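Local coordinates for unknown conserved protein BH2331 (Bacillus halodurans, PDB 1VL5) that is of unproven function but probably transfers methyl groups from S-adenosylmethionine to an unidentified substrate, at residues 138-143 with 243-247; 210-214 with 234-238; 61-65 with 97-103; 113-117 with 161-167. All coordinates share one frame; numbering follows the deposited sequence.

From the N terminus, interaction 3 closes first: strand 61-66 meets the loop that leads into strand 104-110, a closure complete before any other contact begins. Interaction 4 opens next, at residues 113-117, and waits for 161-167 beyond helix 147-160. Interaction 1 starts inside that loop, at 138-143, and ends near the C terminus at 243-247, so interactions 1 and 4 cross along the chain; they also touch, through Asp-140 and His-114. Interaction 2 (210-214 with 234-238) nests within the loop closed by interaction 1 and shares strand 236-250 with it, with centres about 26 Å apart. Interactions 1, 2 and 3 all reach the same mixed sheet.

Interaction 1: residues 138-143 with 243-247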
loop_
_atom_site.group_PDB
_atom_site.type_symbol
_atom_site.label_atom_id
_atom_site.label_comp_id
_atom_site.label_asym_id
_atom_site.label_seq_id
_atom_site.Cartn_x
_atom_site.Cartn_y
_atom_site.Cartn_z
ATOM N N LEU A 138 -3.191 -2.996 -6.666
ATOM C CA LEU A 138 -2.160 -2.374 -5.858
ATOM C C LEU A 138 -2.613 -1.037 -5.339
ATOM O O LEU A 138 -3.084 -0.199 -6.112
ATOM C CB LEU A 138 -0.915 -2.206 -6.715
ATOM C CG LEU A 138 0.363 -1.532 -6.199
ATOM C CD1 LEU A 138 0.944 -2.237 -5.017
ATOM C CD2 LEU A 138 1.383 -1.500 -7.325
ATOM N N VAL A 139 -2.485 -0.854 -4.018
ATOM C CA VAL A 139 -2.931 0.332 -3.306
ATOM C C VAL A 139 -1.755 0.817 -2.464
ATOM O O VAL A 139 -1.102 0.016 -1.777
ATOM C CB VAL A 139 -4.145 0.069 -2.379
ATOM C CG1 VAL A 139 -4.398 1.290 -1.478
ATOM C CG2 VAL A 139 -5.386 -0.207 -3.174
ATOM N N ASP A 140 -1.429 2.100 -2.602
ATOM C CA ASP A 140 -0.374 2.699 -1.839
ATOM C C ASP A 140 -0.477 4.204 -1.882
ATOM O O ASP A 140 -1.124 4.785 -2.740
ATOM C CB ASP A 140 1.005 2.265 -2.391
ATOM C CG ASP A 140 2.089 2.170 -1.288
ATOM O OD1 ASP A 140 1.744 2.208 -0.091
ATOM O OD2 ASP A 140 3.276 2.099 -1.653
ATOM N N ASN A 141 0.283 4.834 -1.000
ATOM C CA ASN A 141 0.503 6.281 -1.054
ATOM C C ASN A 141 1.434 6.578 -2.167
ATOM O O ASN A 141 2.295 5.759 -2.494
ATOM C CB ASN A 141 1.132 6.780 0.219
ATOM C CG ASN A 141 0.404 6.280 1.423
ATOM O OD1 ASN A 141 -0.803 6.529 1.591
ATOM N ND2 ASN A 141 1.121 5.514 2.256
ATOM N N SER A 142 1.238 7.761 -2.752
ATOM C CA SER A 142 1.925 8.176 -3.960
ATOM C C SER A 142 2.548 9.535 -3.777
ATOM O O SER A 142 2.085 10.313 -3.009
ATOM C CB SER A 142 0.986 8.128 -5.179
ATOM O OG SER A 142 -0.239 8.774 -4.921
ATOM N N ALA A 143 3.646 9.775 -4.491
ATOM C CA ALA A 143 4.359 11.040 -4.478
ATOM C C ALA A 143 3.986 11.880 -5.697
ATOM O O ALA A 143 3.679 11.319 -6.746
ATOM C CB ALA A 143 5.880 10.756 -4.491
ATOM N N GLU A 243 -1.756 12.068 -1.029
ATOM C CA GLU A 243 -2.362 11.269 -2.104
ATOM C C GLU A 243 -2.123 9.742 -1.951
ATOM O O GLU A 243 -1.081 9.287 -1.476
ATOM C CB GLU A 243 -1.822 11.724 -3.458
ATOM C CG GLU A 243 -2.634 11.170 -4.649
ATOM C CD GLU A 243 -1.949 11.367 -6.011
ATOM O OE1 GLU A 243 -0.693 11.191 -6.082
ATOM O OE2 GLU A 243 -2.688 11.572 -7.026
ATOM N N SER A 244 -3.112 8.954 -2.388
ATOM C CA SER A 244 -2.906 7.539 -2.599
ATOM C C SER A 244 -3.578 7.109 -3.874
ATOM O O SER A 244 -4.445 7.812 -4.439
ATOM C CB SER A 244 -3.525 6.730 -1.439
ATOM O OG SER A 244 -4.896 6.958 -1.415
ATOM N N ILE A 245 -3.213 5.906 -4.276
ATOM C CA ILE A 245 -3.735 5.312 -5.479
ATOM C C ILE A 245 -4.175 3.879 -5.324
ATOM O O ILE A 245 -3.734 3.153 -4.422
ATOM C CB ILE A 245 -2.682 5.377 -6.626
ATOM C CG1 ILE A 245 -1.391 4.724 -6.189
ATOM C CG2 ILE A 245 -2.427 6.894 -7.018
ATOM C CD1 ILE A 245 -0.291 4.777 -7.228
ATOM N N LEU A 246 -5.020 3.488 -6.268
ATOM C CA LEU A 246 -5.481 2.133 -6.459
ATOM C C LEU A 246 -5.365 1.840 -7.948
ATOM O O LEU A 246 -6.036 2.498 -8.772
ATOM C CB LEU A 246 -6.947 2.033 -5.998
ATOM C CG LEU A 246 -7.815 0.764 -5.901
ATOM C CD1 LEU A 246 -9.212 1.208 -5.570
ATOM C CD2 LEU A 246 -7.889 0.003 -7.141
HETATM N N MSE A 247 -4.537 0.836 -8.270
HETATM C CA MSE A 247 -4.363 0.346 -9.628
HETATM C C MSE A 247 -4.855 -1.100 -9.826
HETATM O O MSE A 247 -4.671 -1.953 -8.946
HETATM C CB MSE A 247 -2.903 0.526 -10.043
HETATM C CG MSE A 247 -2.453 1.940 -10.011
HETATM SE SE MSE A 247 -0.477 2.053 -10.205
HETATM C CE MSE A 247 -0.139 1.417 -8.472
HETATM O O HOH W 1 -1.248 9.564 1.274
HETATM O O HOH W 2 1.178 12.070 -1.118
#
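In the mixed sheet of this Rossmann-like methyltransferase fold, segments 138-143 and 243-247, of strands 134-142 and 236-250, form the antiparallel pairing that joins the parallel strands to the long C-terminal strand. Leu-138 and Met-247 make a hydrogen-bonded pair, with Met-247 N to Leu-138 O at 2.8 Å and nearly straight (173° at the hydrogen). Asp-140 and Ile-245 form the next such pair, where Ile-245 N reaches Asp-140 O at 2.8 Å. Between them Val-139 CG2 packs on Leu-246 CG at 3.8 Å, on the sheet face away from Leu-138 and Met-247. Met-247 is selenomethionine; its bend at chi3 (-73°) brings CE back onto Leu-138 CD2, a tight 3.5 Å, the side chains lying side by side. Trp-173 of helix 170-180 packs on this face. At the other end Ser-142 OG donates to Glu-243 OE1 at 2.7 Å, meeting the carboxylate from above its plane, and Glu-243 OE2 forms a salt bridge with Lys-170. One water joins Asn-141 OD1 to Glu-243 O; a second joins Ser-142 O to Glu-243 N. The chemistry runs from an apolar end at Leu-138 to a polar one where a hydroxyl and a lysine hold the Glu-243 carboxylate and probably steady its charge.

Interaction 2: residues 210-214 with 234-238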
loop_
_atom_site.group_PDB
_atom_site.type_symbol
_atom_site.label_atom_id
_atom_site.label_comp_id
_atom_site.label_asym_id
_atom_site.label_seq_id
_atom_site.Cartn_x
_atom_site.Cartn_y
_atom_site.Cartn_z
ATOM N N LYS A 210 8.412 14.608 17.307
ATOM C CA LYS A 210 7.219 15.226 16.737
ATOM C C LYS A 210 7.430 16.730 16.653
ATOM O O LYS A 210 7.009 17.359 15.688
ATOM C CB LYS A 210 5.927 14.883 17.522
ATOM C CG LYS A 210 5.564 13.375 17.514
ATOM C CD LYS A 210 4.187 13.050 18.238
ATOM C CE LYS A 210 4.234 13.364 19.670
ATOM N NZ LYS A 210 2.994 12.902 20.379
ATOM N N GLN A 211 8.091 17.305 17.647
ATOM C CA GLN A 211 8.352 18.738 17.623
ATOM C C GLN A 211 9.322 19.080 16.482
ATOM O O GLN A 211 9.209 20.110 15.800
ATOM C CB GLN A 211 9.002 19.173 18.946
ATOM C CG GLN A 211 9.209 20.683 19.055
ATOM C CD GLN A 211 7.864 21.382 19.096
ATOM O OE1 GLN A 211 7.073 21.151 20.015
ATOM N NE2 GLN A 211 7.591 22.226 18.110
ATOM N N GLU A 212 10.317 18.217 16.311
ATOM C CA GLU A 212 11.351 18.454 15.319
ATOM C C GLU A 212 10.704 18.400 13.927
ATOM O O GLU A 212 10.934 19.248 13.086
ATOM C CB GLU A 212 12.432 17.378 15.433
ATOM C CG GLU A 212 13.519 17.563 14.401
ATOM C CD GLU A 212 14.461 16.385 14.342
ATOM O OE1 GLU A 212 13.969 15.270 14.090
ATOM O OE2 GLU A 212 15.672 16.573 14.561
ATOM N N LEU A 213 9.875 17.400 13.714
ATOM C CA LEU A 213 9.271 17.205 12.398
ATOM C C LEU A 213 8.281 18.349 12.078
ATOM O O LEU A 213 8.255 18.875 10.975
ATOM C CB LEU A 213 8.584 15.849 12.349
ATOM C CG LEU A 213 7.823 15.486 11.067
ATOM C CD1 LEU A 213 8.683 15.689 9.818
ATOM C CD2 LEU A 213 7.378 14.037 11.150
ATOM N N SER A 214 7.479 18.741 13.056
ATOM C CA SER A 214 6.565 19.880 12.884
ATOM C C SER A 214 7.369 21.180 12.552
ATOM O O SER A 214 7.054 21.902 11.623
ATOM C CB SER A 214 5.727 20.028 14.143
ATOM O OG SER A 214 4.968 21.217 14.137
ATOM N N ASP A 234 -1.272 27.278 16.430
ATOM C CA ASP A 234 -0.469 27.746 17.516
ATOM C C ASP A 234 0.997 27.338 17.358
ATOM O O ASP A 234 1.683 27.067 18.312
ATOM C CB ASP A 234 -1.049 27.233 18.833
ATOM C CG ASP A 234 -2.550 27.583 19.022
ATOM O OD1 ASP A 234 -3.203 28.269 18.180
ATOM O OD2 ASP A 234 -3.086 27.110 20.036
ATOM N N GLY A 235 1.485 27.315 16.126
ATOM C CA GLY A 235 2.880 27.016 15.893
ATOM C C GLY A 235 3.204 25.542 15.687
ATOM O O GLY A 235 4.367 25.190 15.465
ATOM N N ARG A 236 2.190 24.689 15.710
ATOM C CA ARG A 236 2.405 23.273 15.457
ATOM C C ARG A 236 1.610 22.825 14.258
ATOM O O ARG A 236 0.475 23.286 14.059
ATOM C CB ARG A 236 1.985 22.540 16.693
ATOM C CG ARG A 236 2.480 21.173 16.748
ATOM C CD ARG A 236 2.108 20.610 18.095
ATOM N NE ARG A 236 2.521 19.223 18.185
ATOM C CZ ARG A 236 3.711 18.816 18.609
ATOM N NH1 ARG A 236 4.635 19.692 18.979
ATOM N NH2 ARG A 236 3.972 17.511 18.652
ATOM N N VAL A 237 2.182 21.937 13.456
ATOM C CA VAL A 237 1.446 21.338 12.341
ATOM C C VAL A 237 0.280 20.527 12.905
ATOM O O VAL A 237 0.511 19.643 13.711
ATOM C CB VAL A 237 2.315 20.421 11.498
ATOM C CG1 VAL A 237 1.488 19.741 10.403
ATOM C CG2 VAL A 237 3.476 21.180 10.892
ATOM N N TYR A 238 -0.948 20.836 12.449
ATOM C CA TYR A 238 -2.167 20.180 12.879
ATOM C C TYR A 238 -2.567 19.085 11.897
ATOM O O TYR A 238 -2.844 17.965 12.324
ATOM C CB TYR A 238 -3.309 21.202 13.100
ATOM C CG TYR A 238 -4.594 20.484 13.352
ATOM C CD1 TYR A 238 -4.862 19.935 14.587
ATOM C CD2 TYR A 238 -5.516 20.292 12.345
ATOM C CE1 TYR A 238 -6.010 19.197 14.809
ATOM C CE2 TYR A 238 -6.694 19.569 12.574
ATOM C CZ TYR A 238 -6.919 19.015 13.803
ATOM O OH TYR A 238 -8.057 18.263 14.058
HETATM O O HOH W 3 6.301 23.260 15.122
#
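Helix 210-214 runs almost at right angles to strand 236-238, their axes 85° apart and 8.2 Å at closest approach, with Ser-214 and Val-237 nearest through their CA atoms. This is helix-on-strand packing at the start of the long strand 236-250, far from the centre of the chain. Ser-214 carries the join. Its OG, set anti to the backbone N (chi1 171°), accepts a nearly straight bond from Val-237 N at 3.0 Å. The same hydroxyl donates to a water at 2.6 Å from Ser-214 OG, and that water donates to Gly-235 O, giving the helix a second, indirect hold on the chain just before the strand. An alanine here is likely to leave Val-237 N without this acceptor and the water without its donor. Arg-236 runs alongside the helix, extended from CG to NE, to form a salt bridge through NE with Glu-197. Lys-210 NZ also pairs with Glu-197, and with Asp-201, so this acidic neighbourhood probably offsets the two positive charges. Phe-196 touches both Ser-214 and Val-237, placing helix 196-202 against the same junction. At the guanidinium edge, Gln-211 OE1 lies in plane, 3.0 Å from Arg-236 NH1, with the amide turned 71° from the guanidinium plane.

Interaction 3: residues 61-65 with 97-103; sequences KVVAF and MPFTDER. Unlike the reference sequence in segment 97-103: Met-97 (reference Leu).
Two positive side chains converge at one end of this contact: Lys-61 NZ lies 4.0 Å from Arg-103 NH2, near the guanidinium plane at its edge. Acidic residues attend both, Glu-88 forming a salt bridge with Lys-61 NZ and Glu-40 with Arg-103 NE, which probably eases the repulsion. The setting is the parallel part of the mixed sheet in the Rossmann-like methyltransferase domain, where the loop before strand 104-110 folds back over strand 61-65. Phe-65 is the main apolar anchor on the strand side; with CG anti to the backbone N (chi1 -179°), its ring is placed against Phe-99 and Pro-98. Phe-99 turns an edge to one face of that ring in an offset edge-to-face pair, centroids 5.2 Å apart and planes at 61°. Pro-98, the centre of an inverse gamma turn, brings CD to 3.7 Å from Phe-65 CE1. Met-97, a selenomethionine where the reference has leucine, is modelled in two conformers; in one, its SE lies obliquely 4.6 Å from the Phe-65 centroid, a less certain Met-aromatic contact. An alanine in place of Phe-65 would probably strip Phe-99 and Pro-98 of their shared aromatic partner and open a gap between strand and loop. Leu-42 of the adjoining strand touches both rings. Two residues before Phe-65, Val-63 splits its branches, CG1 lying 4.0 Å from Phe-99 CZ and CG2 3.9 Å from Arg-103 NH2.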
loop_
_atom_site.group_PDB
_atom_site.type_symbol
_atom_site.label_atom_id
_atom_site.label_comp_id
_atom_site.label_asym_id
_atom_site.label_seq_id
_atom_site.Cartn_x
_atom_site.Cartn_y
_atom_site.Cartn_z
ATOM N N LYS A 61 -10.134 -19.219 -2.399
ATOM C CA LYS A 61 -9.044 -19.342 -1.431
ATOM C C LYS A 61 -8.198 -18.099 -1.394
ATOM O O LYS A 61 -7.984 -17.454 -2.430
ATOM C CB LYS A 61 -8.148 -20.496 -1.835
ATOM C CG LYS A 61 -6.876 -20.548 -1.008
ATOM C CD LYS A 61 -6.265 -21.927 -0.922
ATOM C CE LYS A 61 -4.977 -21.860 -0.122
ATOM N NZ LYS A 61 -4.276 -23.106 -0.321
ATOM N N VAL A 62 -7.669 -17.777 -0.214
ATOM C CA VAL A 62 -6.716 -16.664 -0.049
ATOM C C VAL A 62 -5.416 -17.171 0.600
ATOM O O VAL A 62 -5.446 -17.924 1.576
ATOM C CB VAL A 62 -7.272 -15.509 0.813
ATOM C CG1 VAL A 62 -6.270 -14.340 0.864
ATOM C CG2 VAL A 62 -8.671 -15.019 0.305
ATOM N N VAL A 63 -4.275 -16.741 0.055
ATOM C CA VAL A 63 -3.013 -16.938 0.702
ATOM C C VAL A 63 -2.616 -15.608 1.266
ATOM O O VAL A 63 -2.399 -14.670 0.523
ATOM C CB VAL A 63 -1.934 -17.480 -0.256
ATOM C CG1 VAL A 63 -0.597 -17.553 0.415
ATOM C CG2 VAL A 63 -2.348 -18.860 -0.790
ATOM N N ALA A 64 -2.512 -15.524 2.590
ATOM C CA ALA A 64 -2.031 -14.321 3.279
ATOM C C ALA A 64 -0.543 -14.476 3.495
ATOM O O ALA A 64 -0.085 -15.385 4.218
ATOM C CB ALA A 64 -2.796 -14.170 4.622
ATOM N N PHE A 65 0.224 -13.575 2.888
ATOM C CA PHE A 65 1.661 -13.741 2.736
ATOM C C PHE A 65 2.421 -12.581 3.387
ATOM O O PHE A 65 2.163 -11.395 3.072
ATOM C CB PHE A 65 1.898 -13.759 1.224
ATOM C CG PHE A 65 3.312 -13.933 0.794
ATOM C CD1 PHE A 65 3.979 -15.156 0.981
ATOM C CD2 PHE A 65 3.965 -12.918 0.116
ATOM C CE1 PHE A 65 5.270 -15.334 0.529
ATOM C CE2 PHE A 65 5.250 -13.103 -0.332
ATOM C CZ PHE A 65 5.902 -14.344 -0.098
HETATM N N MSE A 97 9.093 -14.613 -4.494
HETATM C CA MSE A 97 7.955 -15.320 -3.934
HETATM C C MSE A 97 7.948 -16.791 -4.258
HETATM O O MSE A 97 8.093 -17.178 -5.403
HETATM C CB MSE A 97 6.668 -14.686 -4.414
HETATM C CG MSE A 97 6.540 -13.294 -3.914
HETATM SE SE MSE A 97 4.742 -12.750 -4.083
HETATM C CE MSE A 97 4.816 -11.907 -5.879
ATOM N N PRO A 98 7.717 -17.619 -3.240
ATOM C CA PRO A 98 7.902 -19.037 -3.351
ATOM C C PRO A 98 6.660 -19.756 -3.859
ATOM O O PRO A 98 6.179 -20.742 -3.247
ATOM C CB PRO A 98 8.220 -19.402 -1.913
ATOM C CG PRO A 98 7.204 -18.561 -1.173
ATOM C CD PRO A 98 7.231 -17.243 -1.904
ATOM N N PHE A 99 6.140 -19.279 -4.973
ATOM C CA PHE A 99 4.964 -19.847 -5.557
ATOM C C PHE A 99 5.307 -20.153 -6.978
ATOM O O PHE A 99 6.238 -19.585 -7.526
ATOM C CB PHE A 99 3.767 -18.896 -5.492
ATOM C CG PHE A 99 3.440 -18.453 -4.108
ATOM C CD1 PHE A 99 2.957 -19.344 -3.189
ATOM C CD2 PHE A 99 3.648 -17.132 -3.719
ATOM C CE1 PHE A 99 2.681 -18.944 -1.883
ATOM C CE2 PHE A 99 3.377 -16.718 -2.414
ATOM C CZ PHE A 99 2.889 -17.611 -1.506
ATOM N N THR A 100 4.526 -21.041 -7.561
ATOM C CA THR A 100 4.715 -21.457 -8.932
ATOM C C THR A 100 4.137 -20.411 -9.850
ATOM O O THR A 100 3.329 -19.576 -9.436
ATOM C CB THR A 100 4.112 -22.822 -9.220
ATOM O OG1 THR A 100 2.776 -22.867 -8.714
ATOM C CG2 THR A 100 4.959 -23.920 -8.585
ATOM N N ASP A 101 4.612 -20.445 -11.088
ATOM C CA ASP A 101 4.130 -19.591 -12.136
ATOM C C ASP A 101 2.648 -19.841 -12.309
ATOM O O ASP A 101 2.203 -20.976 -12.188
ATOM C CB ASP A 101 4.789 -19.941 -13.461
ATOM C CG ASP A 101 6.257 -19.558 -13.551
ATOM O OD1 ASP A 101 6.908 -19.238 -12.555
ATOM O OD2 ASP A 101 6.764 -19.609 -14.679
ATOM N N GLU A 102 1.897 -18.793 -12.629
ATOM C CA GLU A 102 0.488 -18.927 -13.064
ATOM C C GLU A 102 -0.338 -19.648 -12.065
ATOM O O GLU A 102 -1.167 -20.476 -12.429
ATOM C CB GLU A 102 0.398 -19.641 -14.420
ATOM C CG GLU A 102 0.931 -18.758 -15.527
ATOM C CD GLU A 102 0.936 -19.422 -16.885
ATOM O OE1 GLU A 102 0.173 -20.384 -17.093
ATOM O OE2 GLU A 102 1.703 -18.963 -17.738
ATOM N N ARG A 103 -0.180 -19.287 -10.795
ATOM C CA ARG A 103 -1.010 -19.897 -9.747
ATOM C C ARG A 103 -2.278 -19.078 -9.359
ATOM O O ARG A 103 -3.360 -19.644 -9.138
ATOM C CB ARG A 103 -0.174 -20.093 -8.526
ATOM C CG ARG A 103 -0.984 -20.467 -7.377
ATOM C CD ARG A 103 -0.230 -21.183 -6.376
ATOM N NE ARG A 103 -1.131 -21.403 -5.248
ATOM C CZ ARG A 103 -0.718 -21.767 -4.055
ATOM N NH1 ARG A 103 0.553 -22.040 -3.872
ATOM N NH2 ARG A 103 -1.587 -21.911 -3.064
#

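Interaction 4: residues 113-117 with 161-167; sequences AHHFP and DYSHHRA
His-115 points the edge of its ring at the turn 161-164, while His-114 meets His-164 rim to rim. The ND1 of His-115 donates to Ser-163 O at 2.9 Å; the acceptor lies almost in the ring plane, yet the donor sits well above the carbonyl plane of Ser-163. On the same ring CE1 comes 3.1 Å from Asp-161 OD2, with ring and carboxylate planes 60° apart. Asp-161 is itself held in an Asx turn: its OD1 accepts from Ser-163 N and, at 2.8 Å, from Ser-163 OG, both from the same face of the carboxylate. The imidazoles of His-114 and His-164 are tilted 33° to each other, with His-114 CD2 3.4 Å from His-164 ND1; His-164 NE2 is hydrogen-bonded to Asn-154 of helix 147-160. Placing CG between the backbone N and the carbonyl carbon (chi1 71°) also brings His-114 CD2 over the centre of the His-115 ring. A water bridges His-114 NE2 to Asp-161 OD2. The backbone adds to this: His-114 O is gripped twice, by His-165 N at 2.8 Å and Arg-166 N at 3.0 Å, fixing the two loops backbone to backbone. Segment 113-117 follows strand 104-110, and His-114 ND1 bonds to Asp-140 of strand 134-142. Segment 161-167 links helix 147-160 to helix 170-180, and Arg-166 spans them with salt bridges to Asp-150 and Asp-172.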
loop_
_atom_site.group_PDB
_atom_site.type_symbol
_atom_site.label_atom_id
_atom_site.label_comp_id
_atom_site.label_asym_id
_atom_site.label_seq_id
_atom_site.Cartn_x
_atom_site.Cartn_y
_atom_site.Cartn_z
ATOM N N ALA A 113 3.736 -1.450 -0.297
ATOM C CA ALA A 113 4.808 -1.470 -1.281
ATOM C C ALA A 113 5.877 -0.403 -1.014
ATOM O O ALA A 113 7.072 -0.532 -1.403
ATOM C CB ALA A 113 4.237 -1.310 -2.697
ATOM N N HIS A 114 5.448 0.673 -0.369
ATOM C CA HIS A 114 6.375 1.714 0.021
ATOM C C HIS A 114 7.433 1.273 1.066
ATOM O O HIS A 114 8.391 1.982 1.298
ATOM C CB HIS A 114 5.593 2.964 0.495
ATOM C CG HIS A 114 4.901 2.780 1.804
ATOM N ND1 HIS A 114 3.595 2.366 1.900
ATOM C CD2 HIS A 114 5.330 2.955 3.068
ATOM C CE1 HIS A 114 3.257 2.274 3.172
ATOM N NE2 HIS A 114 4.291 2.633 3.899
ATOM N N HIS A 115 7.285 0.093 1.658
ATOM C CA HIS A 115 8.327 -0.525 2.499
ATOM C C HIS A 115 9.328 -1.431 1.747
ATOM O O HIS A 115 10.435 -1.736 2.233
ATOM C CB HIS A 115 7.643 -1.371 3.574
ATOM C CG HIS A 115 6.877 -0.567 4.582
ATOM N ND1 HIS A 115 7.488 0.276 5.471
ATOM C CD2 HIS A 115 5.556 -0.502 4.851
ATOM C CE1 HIS A 115 6.581 0.834 6.248
ATOM N NE2 HIS A 115 5.398 0.377 5.894
ATOM N N PHE A 116 8.934 -1.899 0.571
ATOM C CA PHE A 116 9.757 -2.804 -0.208
ATOM C C PHE A 116 11.019 -2.135 -0.686
ATOM O O PHE A 116 10.959 -1.060 -1.283
ATOM C CB PHE A 116 8.978 -3.264 -1.451
ATOM C CG PHE A 116 7.697 -4.012 -1.169
ATOM C CD1 PHE A 116 7.353 -4.445 0.099
ATOM C CD2 PHE A 116 6.826 -4.280 -2.233
ATOM C CE1 PHE A 116 6.151 -5.142 0.287
ATOM C CE2 PHE A 116 5.617 -4.950 -2.043
ATOM C CZ PHE A 116 5.297 -5.398 -0.804
ATOM N N PRO A 117 12.175 -2.745 -0.443
ATOM C CA PRO A 117 13.394 -2.130 -0.917
ATOM C C PRO A 117 13.585 -2.220 -2.445
ATOM O O PRO A 117 14.254 -1.381 -3.037
ATOM C CB PRO A 117 14.494 -2.888 -0.135
ATOM C CG PRO A 117 13.919 -4.153 0.232
ATOM C CD PRO A 117 12.446 -3.976 0.322
ATOM N N ASP A 161 8.220 7.261 10.038
ATOM C CA ASP A 161 8.323 5.803 9.991
ATOM C C ASP A 161 9.654 5.415 9.386
ATOM O O ASP A 161 9.818 5.396 8.182
ATOM C CB ASP A 161 7.171 5.217 9.188
ATOM C CG ASP A 161 7.218 3.682 9.094
ATOM O OD1 ASP A 161 8.072 3.055 9.710
ATOM O OD2 ASP A 161 6.396 3.131 8.351
ATOM N N TYR A 162 10.616 5.121 10.252
ATOM C CA TYR A 162 11.978 4.779 9.862
ATOM C C TYR A 162 12.018 3.640 8.862
ATOM O O TYR A 162 12.937 3.565 8.064
ATOM N N SER A 163 11.019 2.762 8.879
ATOM C CA SER A 163 10.974 1.662 7.906
ATOM C C SER A 163 10.354 2.014 6.543
ATOM O O SER A 163 10.217 1.135 5.694
ATOM C CB SER A 163 10.219 0.481 8.510
ATOM O OG SER A 163 8.815 0.676 8.427
ATOM N N HIS A 164 9.940 3.273 6.346
ATOM C CA HIS A 164 9.469 3.753 5.060
ATOM C C HIS A 164 10.627 3.742 4.063
ATOM O O HIS A 164 11.699 4.297 4.342
ATOM C CB HIS A 164 8.935 5.170 5.209
ATOM C CG HIS A 164 8.532 5.828 3.924
ATOM N ND1 HIS A 164 7.276 5.701 3.397
ATOM C CD2 HIS A 164 9.222 6.613 3.061
ATOM C CE1 HIS A 164 7.186 6.425 2.299
ATOM N NE2 HIS A 164 8.356 6.984 2.065
ATOM N N HIS A 165 10.434 3.114 2.905
ATOM C CA HIS A 165 11.405 3.271 1.833
ATOM C C HIS A 165 11.037 4.404 0.875
ATOM O O HIS A 165 11.703 5.454 0.814
ATOM C CB HIS A 165 11.609 1.964 1.081
ATOM C CG HIS A 165 12.578 2.089 -0.063
ATOM N ND1 HIS A 165 13.748 2.807 0.041
ATOM C CD2 HIS A 165 12.547 1.609 -1.329
ATOM C CE1 HIS A 165 14.388 2.773 -1.113
ATOM N NE2 HIS A 165 13.690 2.041 -1.958
ATOM N N ARG A 166 9.968 4.209 0.110
ATOM C CA ARG A 166 9.593 5.218 -0.879
ATOM C C ARG A 166 8.173 5.067 -1.326
ATOM O O ARG A 166 7.715 3.964 -1.607
ATOM C CB ARG A 166 10.515 5.178 -2.100
ATOM C CG ARG A 166 10.129 6.150 -3.164
ATOM C CD ARG A 166 11.206 6.340 -4.250
ATOM N NE ARG A 166 10.660 7.070 -5.402
ATOM C CZ ARG A 166 10.346 8.372 -5.395
ATOM N NH1 ARG A 166 10.507 9.089 -4.311
ATOM N NH2 ARG A 166 9.829 8.951 -6.470
ATOM N N ALA A 167 7.468 6.184 -1.304
ATOM C CA ALA A 167 6.203 6.365 -1.998
ATOM C C ALA A 167 6.547 6.889 -3.381
ATOM O O ALA A 167 7.085 7.974 -3.515
ATOM C CB ALA A 167 5.318 7.356 -1.239
HETATM O O HOH W 4 4.801 3.942 6.508
#